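Local coordinates for uncharacterized protein (Bacteroides ovatus, PDB 4IRT) that is of unknown function but, as a BNR repeat protein with a beta-propeller fold, is a putative neuraminidase, at residues 32-37 and 49-53; 26-30 and 368-373. All blocks are in the same frame, centred on the assembly; numbering follows the deposited sequence. Where two conformers were deposited one is given.

Contact 1. Residues 32-37 and 49-53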
ATOM      1  N   GLY A  32      -0.270   9.465 -17.835  1.00 13.18           N
ATOM      2  CA  GLY A  32      -0.295  10.678 -18.671  1.00 13.48           C
ATOM      3  C   GLY A  32      -1.010  11.805 -17.925  1.00 12.81           C
ATOM      4  O   GLY A  32      -0.659  12.124 -16.779  1.00 13.14           O
ATOM      5  N   ASP A  33      -1.996  12.418 -18.562  1.00 13.44           N
ATOM      6  CA  ASP A  33      -2.792  13.430 -17.879  1.00 14.34           C
ATOM      7  C   ASP A  33      -4.174  12.938 -17.429  1.00 14.13           C
ATOM      8  O   ASP A  33      -5.055  13.748 -17.169  1.00 14.12           O
ATOM      9  CB  ASP A  33      -2.878  14.723 -18.713  1.00 15.53           C
ATOM     10  CG  ASP A  33      -3.819  14.625 -19.901  1.00 16.77           C
ATOM     11  OD1 ASP A  33      -4.269  13.518 -20.285  1.00 15.88           O
ATOM     12  OD2 ASP A  33      -4.135  15.705 -20.455  1.00 17.77           O
ATOM     13  N   GLU A  34      -4.349  11.620 -17.330  1.00 13.58           N
ATOM     14  CA  GLU A  34      -5.623  11.033 -16.883  1.00 14.12           C
ATOM     15  C   GLU A  34      -5.404  10.341 -15.565  1.00 13.36           C
ATOM     16  O   GLU A  34      -4.381   9.710 -15.363  1.00 14.40           O
ATOM     17  CB  GLU A  34      -6.131  10.033 -17.899  1.00 15.25           C
ATOM     18  CG  GLU A  34      -6.538  10.771 -19.156  1.00 18.87           C
ATOM     19  CD  GLU A  34      -6.979   9.905 -20.313  1.00 24.48           C
ATOM     20  OE1 GLU A  34      -6.673   8.702 -20.372  1.00 20.35           O
ATOM     21  OE2 GLU A  34      -7.629  10.479 -21.202  1.00 35.35           O
ATOM     22  N   GLN A  35      -6.368  10.458 -14.673  1.00 12.98           N
ATOM     23  CA  GLN A  35      -6.292   9.766 -13.398  1.00 11.74           C
ATOM     24  C   GLN A  35      -7.445   8.780 -13.293  1.00 11.07           C
ATOM     25  O   GLN A  35      -8.585   9.103 -13.660  1.00 12.31           O
ATOM     26  CB  GLN A  35      -6.376  10.791 -12.276  1.00 11.24           C
ATOM     27  CG  GLN A  35      -6.257  10.240 -10.886  1.00 11.78           C
ATOM     28  CD  GLN A  35      -6.319  11.354  -9.878  1.00 10.23           C
ATOM     29  OE1 GLN A  35      -7.349  12.014  -9.723  1.00 11.73           O
ATOM     30  NE2 GLN A  35      -5.228  11.585  -9.200  1.00 11.05           N
ATOM     31  N   TYR A  36      -7.123   7.608 -12.789  1.00 10.04           N
ATOM     32  CA  TYR A  36      -8.026   6.490 -12.676  1.00 10.28           C
ATOM     33  C   TYR A  36      -8.237   6.165 -11.222  1.00  9.87           C
ATOM     34  O   TYR A  36      -7.318   6.305 -10.407  1.00  8.77           O
ATOM     35  CB  TYR A  36      -7.433   5.252 -13.356  1.00 10.80           C
ATOM     36  CG  TYR A  36      -7.286   5.389 -14.844  1.00 12.35           C
ATOM     37  CD1 TYR A  36      -6.167   6.021 -15.411  1.00 13.71           C
ATOM     38  CD2 TYR A  36      -8.263   4.882 -15.699  1.00 12.90           C
ATOM     39  CE1 TYR A  36      -6.054   6.173 -16.783  1.00 13.29           C
ATOM     40  CE2 TYR A  36      -8.135   4.997 -17.064  1.00 14.76           C
ATOM     41  CZ  TYR A  36      -7.035   5.631 -17.600  1.00 14.76           C
ATOM     42  OH  TYR A  36      -6.945   5.753 -18.970  1.00 15.47           O
ATOM     43  N   ILE A  37      -9.445   5.699 -10.907  1.00  9.75           N
ATOM     44  CA  ILE A  37      -9.810   5.375  -9.542  1.00  9.61           C
ATOM     45  C   ILE A  37     -10.654   4.113  -9.563  1.00  9.87           C
ATOM     46  O   ILE A  37     -11.250   3.761 -10.598  1.00 11.03           O
ATOM     47  CB  ILE A  37     -10.589   6.556  -8.892  1.00  9.86           C
ATOM     48  CG1 ILE A  37     -10.620   6.430  -7.361  1.00  9.49           C
ATOM     49  CG2 ILE A  37     -11.987   6.690  -9.486  1.00 10.56           C
ATOM     50  CD1 ILE A  37     -11.174   7.680  -6.701  1.00  9.88           C
ATOM     51  N   GLY A  49     -13.335   4.524 -12.544  1.00 10.76           N
ATOM     52  CA  GLY A  49     -13.531   5.867 -13.012  1.00 11.72           C
ATOM     53  C   GLY A  49     -12.264   6.504 -13.533  1.00 11.56           C
ATOM     54  O   GLY A  49     -11.171   6.068 -13.228  1.00 11.25           O
ATOM     55  N   LYS A  50     -12.436   7.557 -14.328  1.00 12.06           N
ATOM     56  CA  LYS A  50     -11.314   8.323 -14.803  1.00 11.86           C
ATOM     57  C   LYS A  50     -11.709   9.771 -15.053  1.00 12.64           C
ATOM     58  O   LYS A  50     -12.884  10.075 -15.313  1.00 13.31           O
ATOM     59  CB  LYS A  50     -10.730   7.713 -16.081  1.00 13.62           C
ATOM     60  CG  LYS A  50     -11.591   7.899 -17.315  1.00 15.36           C
ATOM     61  CD  LYS A  50     -11.123   7.052 -18.497  1.00 16.69           C
ATOM     62  CE  LYS A  50      -9.814   7.568 -19.073  1.00 20.27           C
ATOM     63  NZ  LYS A  50      -9.469   7.018 -20.422  1.00 22.65           N
ATOM     64  N   ARG A  51     -10.702  10.644 -14.986  1.00 11.88           N
ATOM     65  CA  ARG A  51     -10.837  12.024 -15.348  1.00 12.51           C
ATOM     66  C   ARG A  51      -9.544  12.528 -15.977  1.00 12.28           C
ATOM     67  O   ARG A  51      -8.450  11.950 -15.789  1.00 12.06           O
ATOM     68  CB  ARG A  51     -11.148  12.889 -14.123  1.00 12.17           C
ATOM     69  CG  ARG A  51     -10.081  12.865 -13.037  1.00 11.89           C
ATOM     70  CD  ARG A  51     -10.083  14.112 -12.166  1.00 12.19           C
ATOM     71  NE  ARG A  51      -9.113  14.013 -11.061  1.00 11.88           N
ATOM     72  CZ  ARG A  51      -8.736  15.038 -10.290  1.00 13.10           C
ATOM     73  NH1 ARG A  51      -9.229  16.261 -10.498  1.00 14.12           N
ATOM     74  NH2 ARG A  51      -7.892  14.852  -9.280  1.00 11.87           N
ATOM     75  N   LYS A  52      -9.658  13.657 -16.670  1.00 13.36           N
ATOM     76  CA  LYS A  52      -8.485  14.496 -16.923  1.00 13.26           C
ATOM     77  C   LYS A  52      -8.093  15.190 -15.639  1.00 13.24           C
ATOM     78  O   LYS A  52      -8.957  15.672 -14.886  1.00 13.44           O
ATOM     79  CB  LYS A  52      -8.766  15.529 -18.007  1.00 14.98           C
ATOM     80  CG  LYS A  52      -9.011  14.890 -19.346  1.00 15.54           C
ATOM     81  CD  LYS A  52      -7.716  14.324 -19.918  1.00 17.34           C
ATOM     82  CE  LYS A  52      -7.896  13.892 -21.361  1.00 21.31           C
ATOM     83  NZ  LYS A  52      -6.663  13.289 -21.936  1.00 23.85           N
ATOM     84  N   LEU A  53      -6.795  15.227 -15.369  1.00 13.16           N
ATOM     85  CA  LEU A  53      -6.300  15.909 -14.171  1.00 14.30           C
ATOM     86  C   LEU A  53      -6.657  17.410 -14.103  1.00 15.26           C
ATOM     87  O   LEU A  53      -6.705  17.990 -13.016  1.00 16.05           O
ATOM     88  CB  LEU A  53      -4.800  15.709 -14.023  1.00 14.31           C
ATOM     89  CG  LEU A  53      -4.373  14.357 -13.475  1.00 14.69           C
ATOM     90  CD1 LEU A  53      -2.910  14.084 -13.747  1.00 15.24           C
ATOM     91  CD2 LEU A  53      -4.663  14.254 -11.997  1.00 14.74           C
TER
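How an antiparallel pair meets its polar demands is well illustrated by residues 32-37 and 49-53. The hydrogen-bonded pairs exchange bonds directly: Q35 N reaches R51 O (2.8 Å) and R51 N returns to Q35 O (2.9 Å), while I37 N to G49 O (2.9 Å) and G49 N to I37 O (3.0 Å) repeat the exchange. The Y36 and K50 backbones pair outward, with V29 and T59. Beyond the strand, L53 N donates to D33 O (2.9 Å). On the face of E34 and Y36 the charges form a network. K52 NZ bridges D33 OD1 (2.9 Å) and E34 OE2 (3.1 Å); K50 NZ binds Y36 OH (3.2 Å) and, weakly, E34 OE1 (3.3 Å), but its strongest partner is the carbonyl of G106. K50 CB also makes an off-centre CH-pi contact with the Y36 ring. On the other face Q35 OE1 accepts from both R51 NE (3.0 Å) and R51 NH2 (2.9 Å). The guanidinium further pairs with E407 and the carbonyl of S55, and Q35 NE2 serves D370 and H381. These are the two middle strands of a four-stranded propeller blade, flanked by 28-31 and 59-63; helix 371-377 and strand 381-385 pack against the Q35-R51 face.

Contact 2. Residues 26-30 and 368-373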
ATOM      1  N   ASN A  26      -2.996  -0.057  -6.609  1.00  9.49           N
ATOM      2  CA  ASN A  26      -3.443   1.267  -6.175  1.00  9.27           C
ATOM      3  C   ASN A  26      -4.965   1.410  -6.179  1.00 10.10           C
ATOM      4  O   ASN A  26      -5.717   0.659  -6.855  1.00 11.04           O
ATOM      5  CB  ASN A  26      -2.930   2.309  -7.165  1.00  8.79           C
ATOM      6  CG  ASN A  26      -1.477   2.635  -6.974  1.00  9.86           C
ATOM      7  OD1 ASN A  26      -0.685   1.822  -6.467  1.00 10.66           O
ATOM      8  ND2 ASN A  26      -1.099   3.829  -7.404  1.00  9.67           N
ATOM      9  N   SER A  27      -5.436   2.342  -5.376  1.00  9.77           N
ATOM     10  CA  SER A  27      -6.817   2.789  -5.476  1.00  8.87           C
ATOM     11  C   SER A  27      -6.955   3.895  -6.515  1.00  8.98           C
ATOM     12  O   SER A  27      -8.022   4.085  -7.079  1.00  9.43           O
ATOM     13  CB  SER A  27      -7.278   3.317  -4.116  1.00  9.27           C
ATOM     14  OG  SER A  27      -6.460   4.392  -3.680  1.00  9.31           O
ATOM     15  N   LEU A  28      -5.864   4.616  -6.740  1.00  9.04           N
ATOM     16  CA  LEU A  28      -5.836   5.850  -7.544  1.00  9.22           C
ATOM     17  C   LEU A  28      -4.494   5.896  -8.279  1.00  9.92           C
ATOM     18  O   LEU A  28      -3.430   5.653  -7.684  1.00  9.77           O
ATOM     19  CB  LEU A  28      -5.951   7.033  -6.589  1.00  9.85           C
ATOM     20  CG  LEU A  28      -6.103   8.477  -7.057  1.00  9.86           C
ATOM     21  CD1 LEU A  28      -7.444   8.661  -7.740  1.00  9.92           C
ATOM     22  CD2 LEU A  28      -5.978   9.402  -5.846  1.00 10.82           C
ATOM     23  N   VAL A  29      -4.542   6.178  -9.579  1.00 10.29           N
ATOM     24  CA  VAL A  29      -3.346   6.117 -10.376  1.00 10.40           C
ATOM     25  C   VAL A  29      -3.468   6.945 -11.630  1.00 10.01           C
ATOM     26  O   VAL A  29      -4.467   6.859 -12.349  1.00 10.31           O
ATOM     27  CB  VAL A  29      -2.945   4.668 -10.696  1.00 11.58           C
ATOM     28  CG1 VAL A  29      -4.008   3.960 -11.518  1.00 12.48           C
ATOM     29  CG2 VAL A  29      -1.634   4.655 -11.464  1.00 12.54           C
ATOM     30  N   THR A  30      -2.444   7.751 -11.866  1.00 10.37           N
ATOM     31  CA  THR A  30      -2.333   8.591 -13.069  1.00 10.77           C
ATOM     32  C   THR A  30      -1.546   7.897 -14.189  1.00 11.40           C
ATOM     33  O   THR A  30      -0.497   7.322 -13.958  1.00 12.58           O
ATOM     34  CB  THR A  30      -1.657   9.945 -12.724  1.00 10.99           C
ATOM     35  OG1 THR A  30      -2.579  10.746 -11.947  1.00 11.98           O
ATOM     36  CG2 THR A  30      -1.258  10.732 -13.988  1.00 11.20           C
ATOM     37  N   SER A 368      -4.433   5.854   0.988  1.00  9.21           N
ATOM     38  CA  SER A 368      -3.793   5.368  -0.232  0.67  8.94           C
ATOM     39  C   SER A 368      -3.688   6.596  -1.157  1.00  9.93           C
ATOM     40  O   SER A 368      -4.488   7.555  -1.049  1.00  9.63           O
ATOM     41  CB  SER A 368      -4.563   4.201  -0.887  0.67  8.28           C
ATOM     42  OG  SER A 368      -5.930   4.514  -1.096  0.67  7.71           O
ATOM     43  N   HIS A 369      -2.673   6.611  -2.009  1.00  9.55           N
ATOM     44  CA  HIS A 369      -2.370   7.796  -2.827  1.00  9.34           C
ATOM     45  C   HIS A 369      -1.933   7.435  -4.235  1.00  9.63           C
ATOM     46  O   HIS A 369      -1.606   6.265  -4.537  1.00 10.20           O
ATOM     47  CB  HIS A 369      -1.276   8.642  -2.134  1.00 10.65           C
ATOM     48  CG  HIS A 369       0.137   8.141  -2.326  1.00 10.41           C
ATOM     49  ND1 HIS A 369       0.686   7.119  -1.587  1.00 11.27           N
ATOM     50  CD2 HIS A 369       1.132   8.597  -3.124  1.00 10.86           C
ATOM     51  CE1 HIS A 369       1.951   6.945  -1.940  1.00 12.22           C
ATOM     52  NE2 HIS A 369       2.246   7.823  -2.881  1.00 11.06           N
ATOM     53  N   ASP A 370      -1.908   8.447  -5.088  1.00  9.54           N
ATOM     54  CA  ASP A 370      -1.598   8.282  -6.491  1.00  9.77           C
ATOM     55  C   ASP A 370      -0.077   8.272  -6.590  1.00  9.90           C
ATOM     56  O   ASP A 370       0.587   9.316  -6.756  1.00 10.19           O
ATOM     57  CB  ASP A 370      -2.244   9.376  -7.310  1.00  9.99           C
ATOM     58  CG  ASP A 370      -2.099   9.180  -8.794  1.00  9.93           C
ATOM     59  OD1 ASP A 370      -1.151   8.495  -9.240  1.00 10.25           O
ATOM     60  OD2 ASP A 370      -2.968   9.729  -9.515  1.00 10.05           O
ATOM     61  N   THR A 371       0.475   7.071  -6.466  1.00 10.86           N
ATOM     62  CA  THR A 371       1.922   6.887  -6.448  1.00 11.41           C
ATOM     63  C   THR A 371       2.583   7.473  -7.700  1.00 10.65           C
ATOM     64  O   THR A 371       3.625   8.107  -7.632  1.00 11.68           O
ATOM     65  CB  THR A 371       2.310   5.405  -6.356  1.00 11.65           C
ATOM     66  OG1 THR A 371       1.651   4.669  -7.392  1.00 12.73           O
ATOM     67  CG2 THR A 371       1.933   4.817  -5.008  1.00 12.24           C
ATOM     68  N   GLU A 372       1.969   7.250  -8.852  1.00 10.98           N
ATOM     69  CA  GLU A 372       2.543   7.682 -10.124  1.00 12.41           C
ATOM     70  C   GLU A 372       2.517   9.200 -10.333  1.00 11.95           C
ATOM     71  O   GLU A 372       3.454   9.785 -10.855  1.00 12.42           O
ATOM     72  CB  GLU A 372       1.883   6.904 -11.266  1.00 13.77           C
ATOM     73  CG  GLU A 372       2.059   5.391 -11.095  1.00 18.43           C
ATOM     74  CD  GLU A 372       3.503   4.977 -10.760  1.00 23.47           C
ATOM     75  OE1 GLU A 372       4.383   5.140 -11.623  1.00 26.71           O
ATOM     76  OE2 GLU A 372       3.759   4.514  -9.630  1.00 20.68           O
ATOM     77  N   LEU A 373       1.466   9.862  -9.877  1.00 11.18           N
ATOM     78  CA  LEU A 373       1.396  11.305  -9.950  1.00 11.13           C
ATOM     79  C   LEU A 373       2.462  11.958  -9.089  1.00 10.94           C
ATOM     80  O   LEU A 373       3.033  12.956  -9.483  1.00 11.79           O
ATOM     81  CB  LEU A 373       0.025  11.796  -9.508  1.00 11.73           C
ATOM     82  CG  LEU A 373      -0.266  13.270  -9.712  1.00 12.77           C
ATOM     83  CD1 LEU A 373      -0.229  13.658 -11.190  1.00 13.32           C
ATOM     84  CD2 LEU A 373      -1.645  13.529  -9.145  1.00 13.62           C
TER
HETATM   85  O   HOH W   1      -3.208   4.077  -4.477  1.00 12.38           O
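A single carboxylate can serve a helix and a strand at once, and D370 does so opposite T30, the two residues sharing the largest buried areas here. D370 OD1 accepts from T30 N (3.0 Å) and also from L373 N (3.0 Å), the latter being the N-cap bond that starts helix 371-377; D370 OD2 takes the hydroxyl T30 OG1 at 2.7 Å and has Q35 as a further partner. D370 is also the centre of an inverse gamma turn that runs into the helix. In the propeller, strand 28-31 is an outermost strand of its four-stranded blade, on the side nearer the centre of the molecule, and segment 368-373, more than 330 residues later, leads by way of the helix into strand 381-385. L28, next in buried area, packs its CG 4.0 Å from D370 CB, and its carbonyl O receives a CA-H...O contact from D370 CA (3.4 Å) as well as N26 ND2 (3.0 Å). That same N26 ND2 donates to T371 OG1 (2.9 Å). At the far end S27 OG and S368 OG are hydrogen-bonded at 2.6 Å, and a water bridges S27 N (3.0 Å) and H369 O (2.7 Å).

The two contacts share one blade through adjacent strands 28-31 and 34-40, where Y36 N probably bonds to V29 O (2.8 Å); residues 368-373 pack against it from outside that sheet. Contact 1, its centre about 20 Å from the centre of the chain and partly exposed, joins strands close in sequence through a backbone ladder with lysine-carboxylate bridges on its more open face. Contact 2, its centre about 10 Å from that of the chain and wholly buried, joins distant segments, with side chains and a water replacing the ladder. Their polar systems touch at Q35 NE2 and D370 OD2 (2.9 Å), a probable hydrogen bond tying the non-capping carboxylate oxygen to the amide that also pairs with R51.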